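Transferrin (Manduca sexta, PDB 6WB6) binds a single ferric ion together with a carbonate anion and serves as an iron transport protein of this insect. Local coordinates at residues 468-473 with 655-660; 481-486 with 493-498; 288-293 with 324-329; 5-10 with 310-315. All coordinates share one frame; numbering follows the deposited sequence.

In the fold
The four contacts fall into two pairs on opposite sides of the chain's centre, one pair in each transferrin repeat. In the first repeat, contacts 4 and 3 interlock along the chain: 5-10, 288-293, 310-315, then 324-329. Their centres lie about 14 Å apart, and they touch where Tyr5 meets Pro288 and Leu289 of helix 286-300. In the second repeat, contact 2 is nested within the long loop closed by contact 1; helix 467-479 leads from one to the other, and their centres are about 13 Å apart. Between the pairs the centres are about 51 to 74 Å apart, so each pair belongs to the packing of its own repeat.

Contact 1. Residues 468-473 with 655-660; sequences SGLHAP and DVISSC
Ile657 reaches across from helix 644-659 to His471 and Leu470 on helix 467-479, a small helix-to-helix contact in the second transferrin-like repeat, which belongs to the periplasmic binding protein clan. No hydrogen bond crosses between the two segments, and the joint, burying 126 Å² in all, is one of van der Waals contact.

The larger share is aliphatic against imidazole. Ile657 points at the opposite helix, and its side chain crosses that of His471 at about a right angle. Its CG1 comes within 3.8 Å of His471 ND1, while CG2 lies 3.9 Å from His471 CE1, so both branches lie on the same side of the imidazole plane, near its ND1-CE1 bond, with CG1 approaching obliquely. The histidine CG stands anti to its own carbonyl carbon (chi1 -72°), which carries the ring toward helix 644-659. The side chain of Met410 also touches that of His471.

The purely apolar share is thinner: Leu470 CD1 and Ile657 CD1 approach to 4.3 Å, and Leu470 is further covered by Tyr464 and Leu502.

Backbone features frame both sides. Helix 467-479 makes a wide pi-type turn at 468-471 and kinks at Pro473, whose N has no bond to the preceding turn; the carbonyl of Gly469 is taken instead by His461 ND1. At the end of the other segment, Cys660 forms a disulfide with Cys488, tying the chain to helix 488-495. On the histidine's backbone, His471 CA lies 4.2 Å from Ile657 CD1.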
loop_
_atom_site.group_PDB
_atom_site.type_symbol
_atom_site.label_atom_id
_atom_site.label_comp_id
_atom_site.label_asym_id
_atom_site.label_seq_id
_atom_site.Cartn_x
_atom_site.Cartn_y
_atom_site.Cartn_z
ATOM N N SER A 468 21.978 -16.870 4.737
ATOM C CA SER A 468 22.905 -16.279 5.705
ATOM C C SER A 468 23.902 -17.303 6.240
ATOM O O SER A 468 25.015 -16.939 6.650
ATOM C CB SER A 468 22.129 -15.664 6.876
ATOM O OG SER A 468 20.915 -15.055 6.447
ATOM N N GLY A 469 23.533 -18.572 6.226
ATOM C CA GLY A 469 24.358 -19.589 6.829
ATOM C C GLY A 469 25.439 -20.057 5.887
ATOM O O GLY A 469 26.575 -20.296 6.291
ATOM N N LEU A 470 25.095 -20.166 4.607
ATOM C CA LEU A 470 25.988 -20.776 3.626
ATOM C C LEU A 470 26.372 -19.769 2.552
ATOM O O LEU A 470 27.542 -19.396 2.462
ATOM C CB LEU A 470 25.319 -22.011 3.019
ATOM C CG LEU A 470 26.142 -22.849 2.036
ATOM C CD1 LEU A 470 26.044 -22.277 0.638
ATOM C CD2 LEU A 470 27.594 -22.966 2.487
ATOM N N HIS A 471 25.414 -19.305 1.749
ATOM C CA HIS A 471 25.710 -18.437 0.619
ATOM C C HIS A 471 26.570 -17.254 1.036
ATOM O O HIS A 471 27.672 -17.055 0.516
ATOM C CB HIS A 471 24.409 -17.944 -0.012
ATOM C CG HIS A 471 23.660 -18.991 -0.766
ATOM N ND1 HIS A 471 23.295 -18.835 -2.086
ATOM C CD2 HIS A 471 23.193 -20.203 -0.386
ATOM C CE1 HIS A 471 22.638 -19.907 -2.488
ATOM N NE2 HIS A 471 22.562 -20.752 -1.476
ATOM N N ALA A 472 26.073 -16.449 1.981
ATOM C CA ALA A 472 26.713 -15.164 2.233
ATOM C C ALA A 472 28.136 -15.316 2.743
ATOM O O ALA A 472 29.027 -14.620 2.224
ATOM C CB ALA A 472 25.840 -14.339 3.187
ATOM N N PRO A 473 28.426 -16.165 3.742
ATOM C CA PRO A 473 29.837 -16.361 4.138
ATOM C C PRO A 473 30.693 -16.978 3.041
ATOM O O PRO A 473 31.868 -16.614 2.890
ATOM C CB PRO A 473 29.734 -17.289 5.355
ATOM C CG PRO A 473 28.271 -17.245 5.782
ATOM C CD PRO A 473 27.502 -16.972 4.561
ATOM N N ASP A 655 26.137 -16.725 -8.960
ATOM C CA ASP A 655 27.131 -17.206 -9.914
ATOM C C ASP A 655 28.265 -17.915 -9.193
ATOM O O ASP A 655 28.698 -18.999 -9.608
ATOM C CB ASP A 655 27.673 -16.057 -10.776
ATOM C CG ASP A 655 26.827 -15.804 -12.028
ATOM O OD1 ASP A 655 26.011 -16.662 -12.407
ATOM O OD2 ASP A 655 26.971 -14.733 -12.642
ATOM N N VAL A 656 28.742 -17.336 -8.091
ATOM C CA VAL A 656 29.797 -17.988 -7.318
ATOM C C VAL A 656 29.316 -19.340 -6.797
ATOM O O VAL A 656 30.075 -20.315 -6.752
ATOM C CB VAL A 656 30.253 -17.069 -6.172
ATOM C CG1 VAL A 656 31.317 -17.757 -5.332
ATOM C CG2 VAL A 656 30.766 -15.738 -6.704
ATOM N N ILE A 657 28.052 -19.412 -6.377
ATOM C CA ILE A 657 27.521 -20.638 -5.793
ATOM C C ILE A 657 27.237 -21.674 -6.866
ATOM O O ILE A 657 27.377 -22.877 -6.624
ATOM C CB ILE A 657 26.265 -20.292 -4.974
ATOM C CG1 ILE A 657 26.657 -19.386 -3.795
ATOM C CG2 ILE A 657 25.523 -21.565 -4.509
ATOM C CD1 ILE A 657 27.531 -20.057 -2.782
ATOM N N SER A 658 26.830 -21.238 -8.055
ATOM C CA SER A 658 26.707 -22.162 -9.173
ATOM C C SER A 658 28.071 -22.683 -9.591
ATOM O O SER A 658 28.209 -23.859 -9.954
ATOM C CB SER A 658 26.007 -21.481 -10.345
ATOM O OG SER A 658 24.603 -21.570 -10.202
ATOM N N SER A 659 29.093 -21.828 -9.534
ATOM C CA SER A 659 30.450 -22.286 -9.804
ATOM C C SER A 659 30.840 -23.424 -8.867
ATOM O O SER A 659 31.255 -24.499 -9.318
ATOM C CB SER A 659 31.434 -21.127 -9.678
ATOM O OG SER A 659 31.514 -20.415 -10.901
ATOM N N CYS A 660 30.721 -23.202 -7.556
ATOM C CA CYS A 660 30.942 -24.255 -6.572
ATOM C C CYS A 660 30.015 -25.450 -6.761
ATOM O O CYS A 660 30.167 -26.444 -6.041
ATOM C CB CYS A 660 30.740 -23.711 -5.158
ATOM S SG CYS A 660 31.647 -22.203 -4.793
#

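Contact 2. Residues 481-486 with 493-498; sequences RAIQSD and GEFFSG
A Schellman motif ends helix 467-479, and just beyond it Ala482 and Ile483 pack against Phe495 in the last turn of helix 488-495. Arg481, with positive phi (56°), is the C-prime residue: its N bonds to the carbonyl of Ile478, and Ala482 N bonds to that of Leu477. The reversal turns the next two side chains toward the phenylalanine.

Ile483 makes the nearer approach, with CG2 3.7 Å from Phe495 CB and 4.2 Å from CD2 of the same ring; the two side chains cross at about a right angle. Ala482 meets one side of the ring: its CB is 4.2 Å from Phe495 CE2, and its carbonyl O comes to the edge near the ring plane, 4.1 Å from CD2. Phe495 gets there because CG stands anti to the backbone N (chi1 179°). Its other flank faces Phe496, whose ring carries Phe495 CD1 3.5 Å above its centre.

Phe496 is the centre of an inverse gamma turn that leads the chain out of helix 488-495 toward strand 499-501. Leu474 and Ile478 of helix 467-479 close over Ile483, while Arg455 of a loop touches both Ala482 and Phe495.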
loop_
_atom_site.group_PDB
_atom_site.type_symbol
_atom_site.label_atom_id
_atom_site.label_comp_id
_atom_site.label_asym_id
_atom_site.label_seq_id
_atom_site.Cartn_x
_atom_site.Cartn_y
_atom_site.Cartn_z
ATOM N N ARG A 481 38.732 -13.309 -2.044
ATOM C CA ARG A 481 39.789 -14.257 -2.386
ATOM C C ARG A 481 40.447 -14.876 -1.155
ATOM O O ARG A 481 41.531 -15.457 -1.258
ATOM C CB ARG A 481 40.838 -13.604 -3.293
ATOM C CG ARG A 481 40.572 -13.815 -4.783
ATOM C CD ARG A 481 41.001 -12.599 -5.608
ATOM N NE ARG A 481 41.100 -12.897 -7.036
ATOM N N ALA A 482 39.795 -14.818 0.009
ATOM C CA ALA A 482 40.333 -15.502 1.181
ATOM C C ALA A 482 40.276 -17.017 1.051
ATOM O O ALA A 482 40.929 -17.714 1.835
ATOM C CB ALA A 482 39.596 -15.067 2.442
ATOM N N ILE A 483 39.521 -17.544 0.088
ATOM C CA ILE A 483 39.526 -18.969 -0.201
ATOM C C ILE A 483 39.330 -19.118 -1.701
ATOM O O ILE A 483 38.647 -18.315 -2.336
ATOM C CB ILE A 483 38.442 -19.765 0.587
ATOM C CG1 ILE A 483 37.050 -19.598 -0.051
ATOM C CG2 ILE A 483 38.414 -19.351 2.074
ATOM C CD1 ILE A 483 35.955 -20.464 0.569
ATOM N N GLN A 484 39.927 -20.153 -2.264
ATOM C CA GLN A 484 39.713 -20.409 -3.674
ATOM C C GLN A 484 38.258 -20.795 -3.906
ATOM O O GLN A 484 37.524 -21.153 -2.980
ATOM C CB GLN A 484 40.653 -21.510 -4.165
ATOM N N SER A 485 37.847 -20.722 -5.165
ATOM C CA SER A 485 36.482 -21.023 -5.558
ATOM C C SER A 485 36.325 -22.441 -6.090
ATOM O O SER A 485 35.219 -22.821 -6.486
ATOM C CB SER A 485 36.008 -20.013 -6.605
ATOM O OG SER A 485 37.101 -19.420 -7.282
ATOM N N ASP A 486 37.401 -23.219 -6.133
ATOM C CA ASP A 486 37.301 -24.656 -6.314
ATOM C C ASP A 486 37.135 -25.291 -4.939
ATOM O O ASP A 486 37.734 -24.834 -3.959
ATOM C CB ASP A 486 38.543 -25.206 -7.017
ATOM N N GLY A 493 35.783 -24.791 5.064
ATOM C CA GLY A 493 36.260 -25.537 6.213
ATOM C C GLY A 493 37.725 -25.275 6.482
ATOM O O GLY A 493 38.145 -25.164 7.635
ATOM N N GLU A 494 38.518 -25.128 5.416
ATOM C CA GLU A 494 39.937 -24.872 5.602
ATOM C C GLU A 494 40.203 -23.447 6.074
ATOM O O GLU A 494 41.231 -23.209 6.710
ATOM C CB GLU A 494 40.707 -25.164 4.310
ATOM C CG GLU A 494 40.540 -26.599 3.782
ATOM C CD GLU A 494 41.133 -27.682 4.697
ATOM O OE1 GLU A 494 41.697 -27.338 5.757
ATOM O OE2 GLU A 494 41.033 -28.887 4.348
ATOM N N PHE A 495 39.311 -22.494 5.804
ATOM C CA PHE A 495 39.491 -21.173 6.406
ATOM C C PHE A 495 39.194 -21.206 7.905
ATOM O O PHE A 495 40.014 -20.771 8.721
ATOM C CB PHE A 495 38.616 -20.135 5.718
ATOM C CG PHE A 495 38.751 -18.765 6.316
ATOM C CD1 PHE A 495 38.030 -18.411 7.446
ATOM C CD2 PHE A 495 39.612 -17.837 5.761
ATOM C CE1 PHE A 495 38.163 -17.134 8.018
ATOM C CE2 PHE A 495 39.736 -16.568 6.322
ATOM C CZ PHE A 495 39.002 -16.229 7.467
ATOM N N PHE A 496 38.023 -21.714 8.293
ATOM C CA PHE A 496 37.711 -21.901 9.710
ATOM C C PHE A 496 38.262 -23.253 10.157
ATOM O O PHE A 496 37.537 -24.158 10.565
ATOM C CB PHE A 496 36.209 -21.794 9.946
ATOM C CG PHE A 496 35.661 -20.435 9.655
ATOM C CD1 PHE A 496 35.879 -19.388 10.532
ATOM C CD2 PHE A 496 34.938 -20.200 8.509
ATOM C CE1 PHE A 496 35.386 -18.132 10.277
ATOM C CE2 PHE A 496 34.442 -18.937 8.250
ATOM C CZ PHE A 496 34.672 -17.904 9.144
ATOM N N SER A 497 39.592 -23.351 10.084
ATOM C CA SER A 497 40.297 -24.611 10.293
ATOM C C SER A 497 40.125 -25.164 11.703
ATOM O O SER A 497 40.429 -26.339 11.925
ATOM C CB SER A 497 41.792 -24.428 9.985
ATOM O OG SER A 497 42.394 -23.497 10.869
ATOM N N GLY A 498 39.652 -24.352 12.650
ATOM C CA GLY A 498 39.290 -24.839 13.971
ATOM C C GLY A 498 37.997 -25.624 14.001
ATOM O O GLY A 498 37.656 -26.191 15.041
#

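Contact 3. Residues 288-293 with 324-329; sequences PLREKV and NIPIKP
Arg290 extends from helix 286-300 to the end of strand 320-327, where its guanidinium lies beside the Asn324 carbonyl and the ring of Pro326. The strand is an outermost one of a four-stranded antiparallel sheet in the first transferrin-like repeat, paired with strand 72-79, so this surface contact joins a helix to a sheet edge through one long side chain.

The arginine sets the geometry. Its CG is anti to the carbonyl carbon (chi1 -70°); its CB already points at the strand, and the chain runs out from there with a bend at chi3 (143°). Terminal NH2 does the touching. It lies 2.7 Å from Asn324 O, which sits oblique to the guanidinium, and it is hydrogen-bonded to the carbonyl O of Phe75 on strand 72-79. One nitrogen thus brings the helix up to both strands. NE makes a long, weak ion pair with Asp323 OD1.

Pro326 meets the same nitrogen with the rim of its ring. The two side chains cross at about a right angle, CD of the proline lying 3.7 Å from Arg290 NH2; the proline also touches Val73 of strand 72-79.

Asn324 is turned differently: its CB points away from the helix, yet the amide swings partly back, bringing OD1 to 4.3 Å from Arg290 NH2. Its amide nitrogen ND2 is held by the carbonyl of Val74, so the side chain pairs with strand 72-79 rather than with the helix. At the proline, Pro326 CG comes within 3.6 Å of Arg290 NH2.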
loop_
_atom_site.group_PDB
_atom_site.type_symbol
_atom_site.label_atom_id
_atom_site.label_comp_id
_atom_site.label_asym_id
_atom_site.label_seq_id
_atom_site.Cartn_x
_atom_site.Cartn_y
_atom_site.Cartn_z
ATOM N N PRO A 288 -35.517 -0.728 14.208
ATOM C CA PRO A 288 -34.860 -0.947 15.514
ATOM C C PRO A 288 -33.343 -0.881 15.441
ATOM O O PRO A 288 -32.692 -0.337 16.343
ATOM C CB PRO A 288 -35.340 -2.341 15.932
ATOM C CG PRO A 288 -36.415 -2.726 14.953
ATOM C CD PRO A 288 -36.194 -1.933 13.708
ATOM N N LEU A 289 -32.755 -1.440 14.380
ATOM C CA LEU A 289 -31.314 -1.348 14.204
ATOM C C LEU A 289 -30.859 0.103 14.090
ATOM O O LEU A 289 -29.839 0.489 14.670
ATOM C CB LEU A 289 -30.897 -2.130 12.955
ATOM C CG LEU A 289 -29.403 -2.180 12.675
ATOM C CD1 LEU A 289 -28.659 -2.762 13.854
ATOM C CD2 LEU A 289 -29.128 -2.963 11.395
ATOM N N ARG A 290 -31.577 0.908 13.308
ATOM C CA ARG A 290 -31.142 2.284 13.064
ATOM C C ARG A 290 -31.101 3.079 14.362
ATOM O O ARG A 290 -30.224 3.937 14.566
ATOM C CB ARG A 290 -32.085 2.957 12.076
ATOM C CG ARG A 290 -32.005 2.435 10.641
ATOM C CD ARG A 290 -33.204 2.920 9.815
ATOM N NE ARG A 290 -32.846 3.245 8.437
ATOM C CZ ARG A 290 -33.722 3.392 7.448
ATOM N NH1 ARG A 290 -35.018 3.229 7.674
ATOM N NH2 ARG A 290 -33.297 3.694 6.223
ATOM N N GLU A 291 -32.051 2.793 15.247
ATOM C CA GLU A 291 -32.105 3.414 16.561
ATOM C C GLU A 291 -30.939 2.957 17.423
ATOM O O GLU A 291 -30.387 3.741 18.205
ATOM C CB GLU A 291 -33.470 3.069 17.180
ATOM C CG GLU A 291 -33.686 3.309 18.680
ATOM C CD GLU A 291 -34.595 2.203 19.303
ATOM O OE1 GLU A 291 -34.446 1.007 18.932
ATOM O OE2 GLU A 291 -35.460 2.522 20.139
ATOM N N LYS A 292 -30.558 1.688 17.300
ATOM C CA LYS A 292 -29.411 1.178 18.040
ATOM C C LYS A 292 -28.110 1.841 17.596
ATOM O O LYS A 292 -27.321 2.305 18.424
ATOM C CB LYS A 292 -29.313 -0.333 17.866
ATOM C CG LYS A 292 -28.137 -0.927 18.590
ATOM C CD LYS A 292 -28.397 -1.098 20.069
ATOM C CE LYS A 292 -27.176 -1.686 20.717
ATOM N NZ LYS A 292 -27.293 -1.776 22.168
ATOM N N VAL A 293 -27.838 1.846 16.296
ATOM C CA VAL A 293 -26.614 2.475 15.802
ATOM C C VAL A 293 -26.581 3.956 16.176
ATOM O O VAL A 293 -25.566 4.469 16.660
ATOM C CB VAL A 293 -26.489 2.263 14.283
ATOM C CG1 VAL A 293 -25.247 2.969 13.753
ATOM C CG2 VAL A 293 -26.406 0.781 13.999
ATOM N N ASN A 324 -31.796 7.026 5.613
ATOM C CA ASN A 324 -32.098 7.409 4.249
ATOM C C ASN A 324 -33.267 6.582 3.755
ATOM O O ASN A 324 -33.780 5.701 4.444
ATOM C CB ASN A 324 -30.875 7.229 3.345
ATOM C CG ASN A 324 -30.084 5.981 3.686
ATOM O OD1 ASN A 324 -29.796 5.733 4.854
ATOM N ND2 ASN A 324 -29.729 5.190 2.671
ATOM N N ILE A 325 -33.693 6.889 2.546
ATOM C CA ILE A 325 -34.617 6.026 1.828
ATOM C C ILE A 325 -33.738 4.873 1.351
ATOM O O ILE A 325 -32.920 5.064 0.441
ATOM C CB ILE A 325 -35.330 6.787 0.695
ATOM C CG1 ILE A 325 -36.077 8.003 1.274
ATOM C CG2 ILE A 325 -36.299 5.880 -0.033
ATOM C CD1 ILE A 325 -36.599 8.981 0.238
ATOM N N PRO A 326 -33.819 3.676 1.981
ATOM C CA PRO A 326 -32.883 2.599 1.629
ATOM C C PRO A 326 -32.665 2.523 0.129
ATOM O O PRO A 326 -33.609 2.700 -0.646
ATOM C CB PRO A 326 -33.577 1.343 2.170
ATOM C CG PRO A 326 -34.395 1.836 3.311
ATOM C CD PRO A 326 -34.859 3.212 2.918
ATOM N N ILE A 327 -31.433 2.273 -0.291
ATOM C CA ILE A 327 -31.078 2.381 -1.704
ATOM C C ILE A 327 -30.019 1.349 -2.024
ATOM O O ILE A 327 -29.115 1.101 -1.222
ATOM C CB ILE A 327 -30.576 3.799 -2.038
ATOM C CG1 ILE A 327 -30.212 3.919 -3.520
ATOM C CG2 ILE A 327 -29.380 4.148 -1.157
ATOM C CD1 ILE A 327 -30.093 5.356 -3.982
ATOM N N LYS A 328 -30.127 0.751 -3.202
ATOM C CA LYS A 328 -29.082 -0.157 -3.646
ATOM C C LYS A 328 -27.757 0.597 -3.723
ATOM O O LYS A 328 -27.745 1.813 -3.912
ATOM C CB LYS A 328 -29.422 -0.748 -5.011
ATOM C CG LYS A 328 -30.699 -1.601 -5.040
ATOM C CD LYS A 328 -30.475 -2.961 -4.380
ATOM C CE LYS A 328 -29.547 -3.876 -5.198
ATOM N NZ LYS A 328 -28.392 -4.384 -4.366
ATOM N N PRO A 329 -26.629 -0.094 -3.573
ATOM C CA PRO A 329 -25.357 0.639 -3.507
ATOM C C PRO A 329 -25.029 1.359 -4.797
ATOM O O PRO A 329 -24.616 2.527 -4.764
ATOM C CB PRO A 329 -24.327 -0.451 -3.162
ATOM C CG PRO A 329 -25.024 -1.761 -3.516
ATOM C CD PRO A 329 -26.465 -1.529 -3.297
#

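Contact 4. Residues 5-10 with 310-315; sequences YKLCVP and KVLGLS
Leu7 projects from strand 5-10 toward Val311, and the contact sharpens along its length. CB merely aims the chain at the other segment, and CG, anti to the backbone N (chi1 169°), is still 4.6 Å from Val311 CG1. At the tip the branches part. CD1 turns off, while CD2 comes within 3.6 Å of Val311 CG1 and within 4.2 Å of Leu312 CD2, the leucines crossing at about a right angle.

Strands 5-10 and 31-36 run parallel with helix 14-21 between them in the chain, a beta-alpha-beta crossover that opens the first transferrin-like repeat. Met20 of that helix touches both Leu7 and Leu312, and Cys17 touches Val311, making one apolar layer with the end of helix 306-311. Two residues along the strand, Val9 faces the same way and places CG2 4.1 Å from Val311 CG2.

Cys8, between them, points to the other side of the strand, where its sulfur is bonded to Cys42. Its carbonyl takes part all the same: a water donates to Cys8 O and to Val311 O, each 2.8 Å away, bridging strand and helix end. Leu312 O is hydrogen-bonded to Tyr78 OH.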
loop_
_atom_site.group_PDB
_atom_site.type_symbol
_atom_site.label_atom_id
_atom_site.label_comp_id
_atom_site.label_asym_id
_atom_site.label_seq_id
_atom_site.Cartn_x
_atom_site.Cartn_y
_atom_site.Cartn_z
ATOM N N TYR A 5 -29.090 -8.938 15.155
ATOM C CA TYR A 5 -28.483 -8.206 14.051
ATOM C C TYR A 5 -26.984 -8.455 14.101
ATOM O O TYR A 5 -26.309 -8.068 15.061
ATOM C CB TYR A 5 -28.777 -6.715 14.123
ATOM C CG TYR A 5 -30.223 -6.333 13.922
ATOM C CD1 TYR A 5 -30.779 -6.233 12.655
ATOM C CD2 TYR A 5 -31.011 -6.030 14.999
ATOM C CE1 TYR A 5 -32.101 -5.841 12.485
ATOM C CE2 TYR A 5 -32.332 -5.649 14.854
ATOM C CZ TYR A 5 -32.869 -5.549 13.595
ATOM O OH TYR A 5 -34.178 -5.159 13.462
ATOM N N LYS A 6 -26.473 -9.126 13.080
ATOM C CA LYS A 6 -25.097 -9.576 13.081
ATOM C C LYS A 6 -24.256 -8.498 12.421
ATOM O O LYS A 6 -24.506 -8.116 11.272
ATOM C CB LYS A 6 -24.979 -10.929 12.376
ATOM C CG LYS A 6 -25.448 -12.083 13.252
ATOM C CD LYS A 6 -25.594 -13.412 12.480
ATOM C CE LYS A 6 -26.860 -13.413 11.629
ATOM N NZ LYS A 6 -28.123 -13.004 12.367
ATOM N N LEU A 7 -23.284 -7.999 13.150
ATOM C CA LEU A 7 -22.393 -6.954 12.660
ATOM C C LEU A 7 -21.066 -7.599 12.314
ATOM O O LEU A 7 -20.419 -8.189 13.187
ATOM C CB LEU A 7 -22.162 -5.864 13.699
ATOM C CG LEU A 7 -21.033 -4.887 13.355
ATOM C CD1 LEU A 7 -21.327 -4.189 12.039
ATOM C CD2 LEU A 7 -20.873 -3.851 14.464
ATOM N N CYS A 8 -20.655 -7.479 11.060
ATOM C CA CYS A 8 -19.366 -8.032 10.696
ATOM C C CYS A 8 -18.288 -7.042 11.088
ATOM O O CYS A 8 -18.507 -5.831 11.115
ATOM C CB CYS A 8 -19.308 -8.371 9.212
ATOM S SG CYS A 8 -17.838 -9.241 8.769
ATOM N N VAL A 9 -17.131 -7.576 11.447
ATOM C CA VAL A 9 -16.082 -6.782 12.072
ATOM C C VAL A 9 -14.763 -7.451 11.704
ATOM O O VAL A 9 -14.620 -8.673 11.863
ATOM C CB VAL A 9 -16.298 -6.689 13.593
ATOM C CG1 VAL A 9 -16.360 -8.072 14.212
ATOM C CG2 VAL A 9 -15.211 -5.899 14.240
ATOM N N PRO A 10 -13.789 -6.720 11.173
ATOM C CA PRO A 10 -12.452 -7.300 11.019
ATOM C C PRO A 10 -12.018 -7.996 12.300
ATOM O O PRO A 10 -12.177 -7.463 13.401
ATOM C CB PRO A 10 -11.581 -6.085 10.692
ATOM C CG PRO A 10 -12.528 -5.209 9.915
ATOM C CD PRO A 10 -13.880 -5.383 10.573
ATOM N N LYS A 310 -13.241 1.757 14.603
ATOM C CA LYS A 310 -12.774 0.475 14.092
ATOM C C LYS A 310 -13.916 -0.506 13.842
ATOM O O LYS A 310 -13.809 -1.382 12.975
ATOM C CB LYS A 310 -11.773 -0.121 15.081
ATOM C CG LYS A 310 -10.331 0.328 14.873
ATOM C CD LYS A 310 -10.110 1.786 15.210
ATOM C CE LYS A 310 -9.006 2.399 14.348
ATOM N NZ LYS A 310 -8.754 3.830 14.700
ATOM N N VAL A 311 -15.008 -0.391 14.586
ATOM C CA VAL A 311 -16.123 -1.317 14.486
ATOM C C VAL A 311 -17.300 -0.677 13.774
ATOM O O VAL A 311 -17.786 -1.204 12.778
ATOM C CB VAL A 311 -16.530 -1.849 15.883
ATOM C CG1 VAL A 311 -17.682 -2.784 15.758
ATOM C CG2 VAL A 311 -15.366 -2.542 16.534
ATOM N N LEU A 312 -17.762 0.473 14.254
ATOM C CA LEU A 312 -18.941 1.086 13.649
ATOM C C LEU A 312 -18.619 1.891 12.402
ATOM O O LEU A 312 -19.536 2.185 11.633
ATOM C CB LEU A 312 -19.672 1.979 14.650
ATOM C CG LEU A 312 -20.656 1.297 15.607
ATOM C CD1 LEU A 312 -21.576 2.359 16.218
ATOM C CD2 LEU A 312 -21.499 0.240 14.950
ATOM N N GLY A 313 -17.350 2.192 12.145
ATOM C CA GLY A 313 -17.016 2.984 10.979
ATOM C C GLY A 313 -17.488 4.414 11.083
ATOM O O GLY A 313 -17.881 4.997 10.073
ATOM N N LEU A 314 -17.523 4.974 12.301
ATOM C CA LEU A 314 -17.743 6.397 12.503
ATOM C C LEU A 314 -16.386 7.086 12.579
ATOM O O LEU A 314 -15.342 6.441 12.509
ATOM C CB LEU A 314 -18.518 6.667 13.785
ATOM C CG LEU A 314 -19.813 5.897 13.958
ATOM C CD1 LEU A 314 -20.141 5.821 15.423
ATOM C CD2 LEU A 314 -20.914 6.559 13.172
ATOM N N SER A 315 -16.397 8.403 12.776
ATOM C CA SER A 315 -15.173 9.160 12.982
ATOM C C SER A 315 -15.503 10.342 13.883
ATOM O O SER A 315 -16.669 10.619 14.162
ATOM C CB SER A 315 -14.572 9.633 11.653
ATOM O OG SER A 315 -15.308 10.720 11.110
HETATM O O HOH W 1 -17.030 -3.437 11.246
#